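Local coordinates for pesticidial crystal protein CRY2AA (Bacillus thuringiensis serovar kurstaki, PDB 1I5P), which promotes colloid-osmotic lysis by binding to the midgut epithelial cells of dipteran and lepidopteran larvae, at residues Glu40-Asp45 / Leu94-Gln99; Arg125-Gln130 / Asp196-Ser201; Phe511-Phe516 / Gly520-Phe525. One frame throughout, in Å; residues are numbered along the deposited sequence.

Contact 1. Residues Glu40-Asp45 / Leu94-Gln99; sequences EWKRTD and LRETEQ
Lys42 and Glu96 meet in a single salt bridge, the only pair that touches between residues 40-45 and 94-99. NZ of Lys42 donates to OE1 of Glu96 at 2.9 Å. The ammonium reaches that oxygen on its syn side, 16° out of the carboxylate plane, while OE2 of Glu96 stays 3.5 Å from NZ of Lys42. The two side chains arrive from opposite directions and have to span a wide gap, because the closest CA atoms across the two segments, those of Lys42 and Glu96, are 12.1 Å apart. Lys42 sets out with CG anti to the backbone N (chi1 -178°), bends once at chi2 and then runs straight, whereas Glu96 is extended beyond CG. The lysine has further duties: NZ also donates to the carbonyl O of Val50 and to OG of Ser47, so the ammonium ties the chain that follows helix 31-44 to helix 88-101. Asp92 brings a second carboxylate close to OE2 of Glu96, and the lysine charge probably offsets their repulsion. Also on helix 31-44, at its exposed surface, Arg43 grips Glu40 side-on: NE of Arg43 bonds OE2 of Glu40 at 3.0 Å, and NH2 of Arg43 bonds OE1 of Glu40 at 2.8 Å. Thr44 lays CG2 over one face of that guanidinium. Packing comes from the neighbours: Pro52 touches Lys42, and Leu94 and Thr97 turn to helix 170-193. The ion pair thus links helix 31-44, near the N-terminus, to helix 88-101 of the N-terminal helical bundle, at the surface of a three-domain delta-endotoxin.

Contact 2. Residues Arg125-Gln130 / Asp196-Ser201; sequences REFNQQ and DEWGIS
Two aromatic side chains, Phe127 and Trp198, touch through ring carbons. CZ of Phe127 lies 3.7 Å from CZ3 of Trp198, and CE2 of Phe127 comes within 4.2 Å of CH2 of Trp198. The indole carbon CZ3 sits at the edge of the phenyl ring, near its plane. The ring planes are 67° apart and the centroid of the phenyl is 5.8 Å from that of the six-membered indole ring, an oblique meeting in which the side chains cross at about a right angle. Phe127 gets there with CG anti to the backbone N (chi1 171°), which carries the ring out from helix 107-135. This is packing within the helical bundle of the toxin's N-terminal domain, where a long helix meets the short, weakly bonded helix 195-198 that precedes helix 202-232. Helix 145-160 contributes to both halves, with Val150 and Met153 against Phe127 and Ile146 against Trp198; Phe187 adds an edge-to-face partner for Phe127, and Leu74 touches the same ring. Directly after Trp198, Gly199, at positive phi, ends the helix in a Schellman motif, and Ser201 then takes the N-cap position of the next helix, its OG hydrogen-bonded with OG1 of Thr204.

Contact 3. Residues Phe511-Phe516 / Gly520-Phe525; sequences FISEKF and GDSLRF
Phe511 pairs with Arg524 and Ser513 with Ser522 as the hydrogen-bonded pairs of an antiparallel hairpin, with Ile512 and Leu523 forming the non-hydrogen-bonded pair between them. Four backbone bonds zip the strands together; the shortest runs from N of Arg524 to O of Phe511 at 2.7 Å. Beyond the last pair a side chain takes over: OD1 of Asp521 accepts from N of Lys515 at 3.0 Å, the donor approaching from above the carboxylate plane. OD2 of Asp521 is held by Gln301.

Phe511, Ser513, Ser522 and Arg524 share one face, and Lys515 folds back toward Ser522. Bends at chi2 and chi4 bring NZ of Lys515 to OG of Ser522 at 2.8 Å and to the carbonyl O of Glu514 at 3.0 Å; a weak bond to O of Ser513 and a long, weak ion pair with Asp618 add to these. OG of Ser522 is also bonded to Asp618. Arg524 lays one guanidinium face against CB of Phe511, with NH2 of Arg524 3.5 Å from that atom and the ring and guanidinium planes 18° apart. Glu526 takes its NE in a salt bridge.

Apolar contact falls to Ile512, whose CG2 meets CB of Asp521 at 3.5 Å and whose CG1 approaches CD1 of Leu523 more loosely on the other face.

Water adds further links. One molecule joins O of Ile512 to NH1 of Arg524; another donates both to O of Lys515 and to OD1 of Asp521, the latter at 2.6 Å.

NZ of Lys515, OG of Ser522 and the Asp521 carboxylate thus each have several partners: the ammonium is met by a hydroxyl and carbonyl oxygens, with Asp618 a distant counter-charge, and the aspartate braces the chain where strand pairing ends, which probably fixes the shape of the hairpin turn in the C-terminal beta sandwich.

In the fold
The three contacts follow one another along the chain without interleaving, each closing before the next opens. Contacts 1 and 2 belong to the helical part of the toxin, their centres about 35 Å apart; helix 88-101, used by contact 1, is followed directly by helix 107-135, used by contact 2. Contact 3 lies far along the chain in the C-terminal beta sandwich, about 30 Å from contact 1 and 40 Å from contact 2, centre to centre. No two of them touch. Even so, Phe516 of contact 3 packs on helix 202-232, which begins just after the 196-201 segment of contact 2, so the loop of the hairpin probably forms part of the interface between sandwich and helical bundle.

Contact 1. Residues Glu40-Asp45 / Leu94-Gln99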
loop_
_atom_site.group_PDB
_atom_site.type_symbol
_atom_site.label_atom_id
_atom_site.label_comp_id
_atom_site.label_asym_id
_atom_site.label_seq_id
_atom_site.Cartn_x
_atom_site.Cartn_y
_atom_site.Cartn_z
ATOM N N GLU A 40 12.949 -13.908 -6.589
ATOM C CA GLU A 40 13.850 -13.326 -7.575
ATOM C C GLU A 40 14.100 -11.864 -7.251
ATOM O O GLU A 40 15.208 -11.363 -7.407
ATOM C CB GLU A 40 13.266 -13.456 -8.978
ATOM C CG GLU A 40 13.622 -14.768 -9.629
ATOM C CD GLU A 40 15.125 -14.958 -9.716
ATOM O OE1 GLU A 40 15.740 -14.331 -10.608
ATOM O OE2 GLU A 40 15.689 -15.724 -8.899
ATOM N N TRP A 41 13.053 -11.184 -6.807
ATOM C CA TRP A 41 13.153 -9.784 -6.424
ATOM C C TRP A 41 14.239 -9.672 -5.351
ATOM O O TRP A 41 15.128 -8.821 -5.423
ATOM C CB TRP A 41 11.804 -9.312 -5.868
ATOM C CG TRP A 41 11.823 -7.976 -5.176
ATOM C CD1 TRP A 41 11.803 -6.743 -5.765
ATOM C CD2 TRP A 41 11.800 -7.743 -3.760
ATOM N NE1 TRP A 41 11.760 -5.757 -4.803
ATOM C CE2 TRP A 41 11.758 -6.344 -3.566
ATOM C CE3 TRP A 41 11.806 -8.581 -2.637
ATOM C CZ2 TRP A 41 11.722 -5.767 -2.294
ATOM C CZ3 TRP A 41 11.769 -8.007 -1.369
ATOM C CH2 TRP A 41 11.726 -6.610 -1.210
ATOM N N LYS A 42 14.170 -10.552 -4.361
ATOM C CA LYS A 42 15.140 -10.537 -3.273
ATOM C C LYS A 42 16.566 -10.683 -3.775
ATOM O O LYS A 42 17.462 -9.943 -3.365
ATOM C CB LYS A 42 14.844 -11.660 -2.281
ATOM C CG LYS A 42 15.778 -11.682 -1.081
ATOM C CD LYS A 42 15.721 -10.360 -0.335
ATOM C CE LYS A 42 16.266 -10.480 1.072
ATOM N NZ LYS A 42 16.138 -9.180 1.773
ATOM N N ARG A 43 16.762 -11.638 -4.673
ATOM C CA ARG A 43 18.073 -11.931 -5.230
ATOM C C ARG A 43 18.701 -10.843 -6.088
ATOM O O ARG A 43 19.887 -10.553 -5.958
ATOM C CB ARG A 43 17.996 -13.223 -6.053
ATOM C CG ARG A 43 19.318 -13.658 -6.681
ATOM C CD ARG A 43 19.154 -14.925 -7.522
ATOM N NE ARG A 43 18.507 -14.696 -8.816
ATOM C CZ ARG A 43 19.128 -14.233 -9.900
ATOM N NH1 ARG A 43 20.422 -13.940 -9.858
ATOM N NH2 ARG A 43 18.462 -14.083 -11.039
ATOM N N THR A 44 17.904 -10.239 -6.961
ATOM C CA THR A 44 18.408 -9.237 -7.896
ATOM C C THR A 44 18.034 -7.780 -7.661
ATOM O O THR A 44 18.691 -6.883 -8.189
ATOM C CB THR A 44 17.938 -9.564 -9.319
ATOM O OG1 THR A 44 16.541 -9.261 -9.422
ATOM C CG2 THR A 44 18.145 -11.045 -9.632
ATOM N N ASP A 45 16.980 -7.526 -6.900
ATOM C CA ASP A 45 16.572 -6.148 -6.709
ATOM C C ASP A 45 16.880 -5.528 -5.370
ATOM O O ASP A 45 17.406 -6.172 -4.460
ATOM C CB ASP A 45 15.083 -6.001 -7.009
ATOM C CG ASP A 45 14.761 -6.251 -8.468
ATOM O OD1 ASP A 45 15.575 -5.861 -9.327
ATOM O OD2 ASP A 45 13.695 -6.830 -8.754
ATOM N N LEU A 94 13.629 -11.704 11.546
ATOM C CA LEU A 94 14.173 -11.057 12.734
ATOM C C LEU A 94 15.570 -10.531 12.480
ATOM O O LEU A 94 15.890 -9.396 12.831
ATOM C CB LEU A 94 14.233 -12.032 13.910
ATOM C CG LEU A 94 15.079 -11.516 15.086
ATOM C CD1 LEU A 94 14.405 -10.303 15.738
ATOM C CD2 LEU A 94 15.272 -12.628 16.098
ATOM N N ARG A 95 16.413 -11.356 11.875
ATOM C CA ARG A 95 17.776 -10.934 11.623
ATOM C C ARG A 95 17.910 -9.833 10.588
ATOM O O ARG A 95 18.761 -8.955 10.727
ATOM C CB ARG A 95 18.623 -12.152 11.270
ATOM C CG ARG A 95 18.668 -13.148 12.434
ATOM C CD ARG A 95 18.706 -12.397 13.776
ATOM N NE ARG A 95 18.974 -13.235 14.940
ATOM C CZ ARG A 95 20.181 -13.419 15.469
ATOM N NH1 ARG A 95 21.240 -12.825 14.940
ATOM N NH2 ARG A 95 20.328 -14.182 16.543
ATOM N N GLU A 96 17.079 -9.858 9.554
ATOM C CA GLU A 96 17.163 -8.794 8.561
ATOM C C GLU A 96 16.563 -7.519 9.143
ATOM O O GLU A 96 16.925 -6.419 8.740
ATOM C CB GLU A 96 16.443 -9.187 7.271
ATOM C CG GLU A 96 17.094 -10.363 6.556
ATOM C CD GLU A 96 16.861 -10.344 5.058
ATOM O OE1 GLU A 96 17.373 -9.425 4.393
ATOM O OE2 GLU A 96 16.170 -11.252 4.547
ATOM N N THR A 97 15.638 -7.671 10.087
ATOM C CA THR A 97 15.031 -6.515 10.729
ATOM C C THR A 97 16.091 -5.892 11.635
ATOM O O THR A 97 16.201 -4.669 11.732
ATOM C CB THR A 97 13.807 -6.919 11.576
ATOM O OG1 THR A 97 12.822 -7.523 10.728
ATOM C CG2 THR A 97 13.199 -5.699 12.260
ATOM N N GLU A 98 16.874 -6.746 12.294
ATOM C CA GLU A 98 17.941 -6.274 13.171
ATOM C C GLU A 98 18.944 -5.485 12.347
ATOM O O GLU A 98 19.412 -4.428 12.766
ATOM C CB GLU A 98 18.661 -7.451 13.846
ATOM C CG GLU A 98 17.926 -8.035 15.039
ATOM C CD GLU A 98 18.731 -9.092 15.789
ATOM O OE1 GLU A 98 18.393 -9.369 16.957
ATOM O OE2 GLU A 98 19.694 -9.654 15.220
ATOM N N GLN A 99 19.271 -6.002 11.170
ATOM C CA GLN A 99 20.224 -5.327 10.309
ATOM C C GLN A 99 19.659 -4.011 9.784
ATOM O O GLN A 99 20.366 -3.006 9.726
ATOM C CB GLN A 99 20.623 -6.236 9.143
ATOM C CG GLN A 99 21.760 -5.684 8.281
ATOM C CD GLN A 99 22.454 -6.769 7.476
ATOM O OE1 GLN A 99 22.117 -7.946 7.588
ATOM N NE2 GLN A 99 23.432 -6.377 6.664
#

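Contact 2. Residues Arg125-Gln130 / Asp196-Ser201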
loop_
_atom_site.group_PDB
_atom_site.type_symbol
_atom_site.label_atom_id
_atom_site.label_comp_id
_atom_site.label_asym_id
_atom_site.label_seq_id
_atom_site.Cartn_x
_atom_site.Cartn_y
_atom_site.Cartn_z
ATOM N N ARG A 125 0.967 -26.855 13.700
ATOM C CA ARG A 125 0.974 -28.058 12.879
ATOM C C ARG A 125 0.106 -29.111 13.562
ATOM O O ARG A 125 -0.661 -29.816 12.908
ATOM C CB ARG A 125 2.395 -28.602 12.711
ATOM C CG ARG A 125 2.458 -29.937 11.955
ATOM C CD ARG A 125 3.849 -30.540 12.035
ATOM N NE ARG A 125 4.375 -30.431 13.391
ATOM C CZ ARG A 125 3.927 -31.113 14.443
ATOM N NH1 ARG A 125 2.932 -31.989 14.318
ATOM N NH2 ARG A 125 4.459 -30.889 15.633
ATOM N N GLU A 126 0.236 -29.205 14.883
ATOM C CA GLU A 126 -0.532 -30.164 15.671
ATOM C C GLU A 126 -2.029 -29.921 15.514
ATOM O O GLU A 126 -2.802 -30.866 15.338
ATOM C CB GLU A 126 -0.134 -30.068 17.149
ATOM C CG GLU A 126 1.242 -30.655 17.447
ATOM C CD GLU A 126 1.828 -30.181 18.773
ATOM O OE1 GLU A 126 1.229 -29.289 19.414
ATOM O OE2 GLU A 126 2.898 -30.693 19.166
ATOM N N PHE A 127 -2.434 -28.654 15.575
ATOM C CA PHE A 127 -3.840 -28.301 15.430
ATOM C C PHE A 127 -4.381 -28.708 14.065
ATOM O O PHE A 127 -5.401 -29.393 13.977
ATOM C CB PHE A 127 -4.059 -26.798 15.607
ATOM C CG PHE A 127 -5.454 -26.355 15.248
ATOM C CD1 PHE A 127 -6.522 -26.628 16.096
ATOM C CD2 PHE A 127 -5.709 -25.734 14.026
ATOM C CE1 PHE A 127 -7.829 -26.295 15.738
ATOM C CE2 PHE A 127 -7.015 -25.397 13.657
ATOM C CZ PHE A 127 -8.075 -25.680 14.517
ATOM N N ASN A 128 -3.705 -28.283 13.002
ATOM C CA ASN A 128 -4.153 -28.611 11.655
ATOM C C ASN A 128 -4.181 -30.114 11.384
ATOM O O ASN A 128 -5.079 -30.599 10.700
ATOM C CB ASN A 128 -3.286 -27.891 10.620
ATOM C CG ASN A 128 -3.527 -26.390 10.601
ATOM O OD1 ASN A 128 -4.667 -25.935 10.681
ATOM N ND2 ASN A 128 -2.453 -25.616 10.483
ATOM N N GLN A 129 -3.213 -30.849 11.929
ATOM C CA GLN A 129 -3.173 -32.296 11.746
ATOM C C GLN A 129 -4.346 -32.944 12.475
ATOM O O GLN A 129 -4.953 -33.893 11.979
ATOM C CB GLN A 129 -1.846 -32.872 12.258
ATOM C CG GLN A 129 -0.722 -32.789 11.232
ATOM C CD GLN A 129 0.646 -33.124 11.802
ATOM O OE1 GLN A 129 0.825 -33.226 13.018
ATOM N NE2 GLN A 129 1.629 -33.276 10.919
ATOM N N GLN A 130 -4.663 -32.422 13.654
ATOM C CA GLN A 130 -5.769 -32.936 14.447
ATOM C C GLN A 130 -7.083 -32.719 13.704
ATOM O O GLN A 130 -7.957 -33.586 13.697
ATOM C CB GLN A 130 -5.804 -32.242 15.810
ATOM C CG GLN A 130 -4.912 -32.900 16.850
ATOM C CD GLN A 130 -4.560 -31.978 18.004
ATOM O OE1 GLN A 130 -5.275 -31.021 18.292
ATOM N NE2 GLN A 130 -3.457 -32.274 18.679
ATOM N N ASP A 196 -19.587 -25.359 10.929
ATOM C CA ASP A 196 -20.420 -26.531 10.698
ATOM C C ASP A 196 -19.579 -27.749 10.330
ATOM O O ASP A 196 -19.775 -28.834 10.875
ATOM C CB ASP A 196 -21.436 -26.239 9.591
ATOM C CG ASP A 196 -22.451 -25.184 10.000
ATOM O OD1 ASP A 196 -23.139 -24.643 9.109
ATOM O OD2 ASP A 196 -22.564 -24.900 11.213
ATOM N N GLU A 197 -18.635 -27.562 9.415
ATOM C CA GLU A 197 -17.760 -28.645 8.970
ATOM C C GLU A 197 -16.926 -29.257 10.100
ATOM O O GLU A 197 -16.624 -30.449 10.076
ATOM C CB GLU A 197 -16.805 -28.146 7.872
ATOM C CG GLU A 197 -17.436 -27.776 6.526
ATOM C CD GLU A 197 -18.159 -26.429 6.527
ATOM O OE1 GLU A 197 -17.962 -25.628 7.465
ATOM O OE2 GLU A 197 -18.919 -26.164 5.568
ATOM N N TRP A 198 -16.555 -28.451 11.088
ATOM C CA TRP A 198 -15.732 -28.950 12.185
ATOM C C TRP A 198 -16.513 -29.384 13.419
ATOM O O TRP A 198 -15.928 -29.853 14.394
ATOM C CB TRP A 198 -14.694 -27.894 12.581
ATOM C CG TRP A 198 -13.655 -27.643 11.522
ATOM C CD1 TRP A 198 -13.553 -28.259 10.306
ATOM C CD2 TRP A 198 -12.564 -26.719 11.596
ATOM N NE1 TRP A 198 -12.465 -27.776 9.619
ATOM C CE2 TRP A 198 -11.840 -26.830 10.388
ATOM C CE3 TRP A 198 -12.129 -25.806 12.568
ATOM C CZ2 TRP A 198 -10.701 -26.061 10.126
ATOM C CZ3 TRP A 198 -10.996 -25.040 12.306
ATOM C CH2 TRP A 198 -10.295 -25.174 11.093
ATOM N N GLY A 199 -17.832 -29.230 13.373
ATOM C CA GLY A 199 -18.656 -29.617 14.502
ATOM C C GLY A 199 -18.661 -28.592 15.621
ATOM O O GLY A 199 -18.949 -28.919 16.769
ATOM N N ILE A 200 -18.342 -27.346 15.285
ATOM C CA ILE A 200 -18.305 -26.264 16.263
ATOM C C ILE A 200 -19.712 -25.915 16.736
ATOM O O ILE A 200 -20.635 -25.821 15.928
ATOM C CB ILE A 200 -17.642 -25.002 15.652
ATOM C CG1 ILE A 200 -16.186 -25.309 15.284
ATOM C CG2 ILE A 200 -17.727 -23.835 16.622
ATOM C CD1 ILE A 200 -15.338 -25.799 16.450
ATOM N N SER A 201 -19.876 -25.724 18.042
ATOM C CA SER A 201 -21.180 -25.382 18.601
ATOM C C SER A 201 -21.546 -23.942 18.284
ATOM O O SER A 201 -20.695 -23.136 17.914
ATOM C CB SER A 201 -21.189 -25.569 20.120
ATOM O OG SER A 201 -20.471 -24.527 20.765
#

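Contact 3. Residues Phe511-Phe516 / Gly520-Phe525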
loop_
_atom_site.group_PDB
_atom_site.type_symbol
_atom_site.label_atom_id
_atom_site.label_comp_id
_atom_site.label_asym_id
_atom_site.label_seq_id
_atom_site.Cartn_x
_atom_site.Cartn_y
_atom_site.Cartn_z
ATOM N N PHE A 511 -8.651 16.645 2.301
ATOM C CA PHE A 511 -7.273 16.176 2.405
ATOM C C PHE A 511 -7.114 14.664 2.459
ATOM O O PHE A 511 -8.003 13.942 2.897
ATOM C CB PHE A 511 -6.611 16.770 3.657
ATOM C CG PHE A 511 -6.692 18.267 3.738
ATOM C CD1 PHE A 511 -7.877 18.892 4.112
ATOM C CD2 PHE A 511 -5.592 19.053 3.406
ATOM C CE1 PHE A 511 -7.969 20.280 4.159
ATOM C CE2 PHE A 511 -5.672 20.444 3.447
ATOM C CZ PHE A 511 -6.867 21.060 3.823
ATOM N N ILE A 512 -5.958 14.197 2.006
ATOM C CA ILE A 512 -5.649 12.779 2.056
ATOM C C ILE A 512 -5.047 12.595 3.441
ATOM O O ILE A 512 -4.161 13.346 3.833
ATOM C CB ILE A 512 -4.634 12.392 0.963
ATOM C CG1 ILE A 512 -5.264 12.627 -0.414
ATOM C CG2 ILE A 512 -4.215 10.936 1.122
ATOM C CD1 ILE A 512 -4.349 12.326 -1.581
ATOM N N SER A 513 -5.555 11.618 4.186
ATOM C CA SER A 513 -5.088 11.359 5.539
ATOM C C SER A 513 -4.497 9.957 5.693
ATOM O O SER A 513 -5.172 8.951 5.484
ATOM C CB SER A 513 -6.249 11.549 6.523
ATOM O OG SER A 513 -5.852 11.289 7.859
ATOM N N GLU A 514 -3.226 9.915 6.065
ATOM C CA GLU A 514 -2.485 8.673 6.259
ATOM C C GLU A 514 -3.208 7.630 7.123
ATOM O O GLU A 514 -3.817 7.968 8.143
ATOM C CB GLU A 514 -1.119 9.016 6.872
ATOM C CG GLU A 514 -0.374 7.848 7.482
ATOM C CD GLU A 514 1.061 8.193 7.845
ATOM O OE1 GLU A 514 1.267 9.074 8.708
ATOM O OE2 GLU A 514 1.984 7.578 7.270
ATOM N N LYS A 515 -3.147 6.369 6.691
ATOM C CA LYS A 515 -3.747 5.250 7.424
ATOM C C LYS A 515 -2.777 4.072 7.426
ATOM O O LYS A 515 -1.985 3.915 6.503
ATOM C CB LYS A 515 -5.076 4.830 6.785
ATOM C CG LYS A 515 -6.173 5.872 6.927
ATOM C CD LYS A 515 -6.480 6.125 8.394
ATOM C CE LYS A 515 -7.391 7.331 8.568
ATOM N NZ LYS A 515 -6.734 8.578 8.083
ATOM N N PHE A 516 -2.839 3.241 8.460
ATOM C CA PHE A 516 -1.930 2.102 8.555
ATOM C C PHE A 516 -2.594 0.752 8.317
ATOM O O PHE A 516 -1.930 -0.198 7.910
ATOM C CB PHE A 516 -1.226 2.108 9.917
ATOM C CG PHE A 516 -0.558 3.414 10.241
ATOM C CD1 PHE A 516 -1.159 4.319 11.110
ATOM C CD2 PHE A 516 0.650 3.759 9.645
ATOM C CE1 PHE A 516 -0.569 5.554 11.382
ATOM C CE2 PHE A 516 1.250 4.995 9.909
ATOM C CZ PHE A 516 0.637 5.893 10.779
ATOM N N GLY A 520 -4.560 1.719 2.314
ATOM C CA GLY A 520 -4.324 2.999 1.675
ATOM C C GLY A 520 -4.823 4.125 2.548
ATOM O O GLY A 520 -5.446 3.879 3.576
ATOM N N ASP A 521 -4.564 5.364 2.150
ATOM C CA ASP A 521 -5.001 6.497 2.956
ATOM C C ASP A 521 -6.481 6.800 2.768
ATOM O O ASP A 521 -7.131 6.278 1.861
ATOM C CB ASP A 521 -4.157 7.739 2.638
ATOM C CG ASP A 521 -2.683 7.538 2.951
ATOM O OD1 ASP A 521 -2.364 6.655 3.785
ATOM O OD2 ASP A 521 -1.840 8.264 2.373
ATOM N N SER A 522 -7.011 7.642 3.647
ATOM C CA SER A 522 -8.415 8.017 3.583
ATOM C C SER A 522 -8.585 9.430 3.037
ATOM O O SER A 522 -7.615 10.186 2.903
ATOM C CB SER A 522 -9.058 7.920 4.973
ATOM O OG SER A 522 -8.474 8.847 5.877
ATOM N N LEU A 523 -9.828 9.770 2.709
ATOM C CA LEU A 523 -10.156 11.089 2.193
ATOM C C LEU A 523 -10.905 11.800 3.318
ATOM O O LEU A 523 -11.993 11.376 3.718
ATOM C CB LEU A 523 -11.041 10.960 0.946
ATOM C CG LEU A 523 -10.901 12.034 -0.137
ATOM C CD1 LEU A 523 -9.441 12.155 -0.573
ATOM C CD2 LEU A 523 -11.793 11.674 -1.331
ATOM N N ARG A 524 -10.310 12.865 3.846
ATOM C CA ARG A 524 -10.937 13.604 4.932
ATOM C C ARG A 524 -11.667 14.844 4.431
ATOM O O ARG A 524 -11.052 15.758 3.878
ATOM C CB ARG A 524 -9.895 14.014 5.979
ATOM C CG ARG A 524 -10.508 14.689 7.200
ATOM C CD ARG A 524 -9.465 15.133 8.223
ATOM N NE ARG A 524 -8.613 16.220 7.738
ATOM C CZ ARG A 524 -7.305 16.109 7.525
ATOM N NH1 ARG A 524 -6.688 14.956 7.750
ATOM N NH2 ARG A 524 -6.608 17.155 7.108
ATOM N N PHE A 525 -12.980 14.862 4.621
ATOM C CA PHE A 525 -13.803 15.995 4.213
ATOM C C PHE A 525 -13.924 16.953 5.397
ATOM O O PHE A 525 -14.409 16.577 6.465
ATOM C CB PHE A 525 -15.204 15.526 3.794
ATOM C CG PHE A 525 -15.208 14.544 2.652
ATOM C CD1 PHE A 525 -15.882 13.330 2.768
ATOM C CD2 PHE A 525 -14.539 14.828 1.466
ATOM C CE1 PHE A 525 -15.888 12.411 1.715
ATOM C CE2 PHE A 525 -14.539 13.914 0.406
ATOM C CZ PHE A 525 -15.215 12.704 0.534
HETATM O O HOH W 1 -3.807 14.694 6.455
HETATM O O HOH W 2 -3.304 1.558 5.027
HETATM O O HOH W 3 -0.352 5.098 4.400
#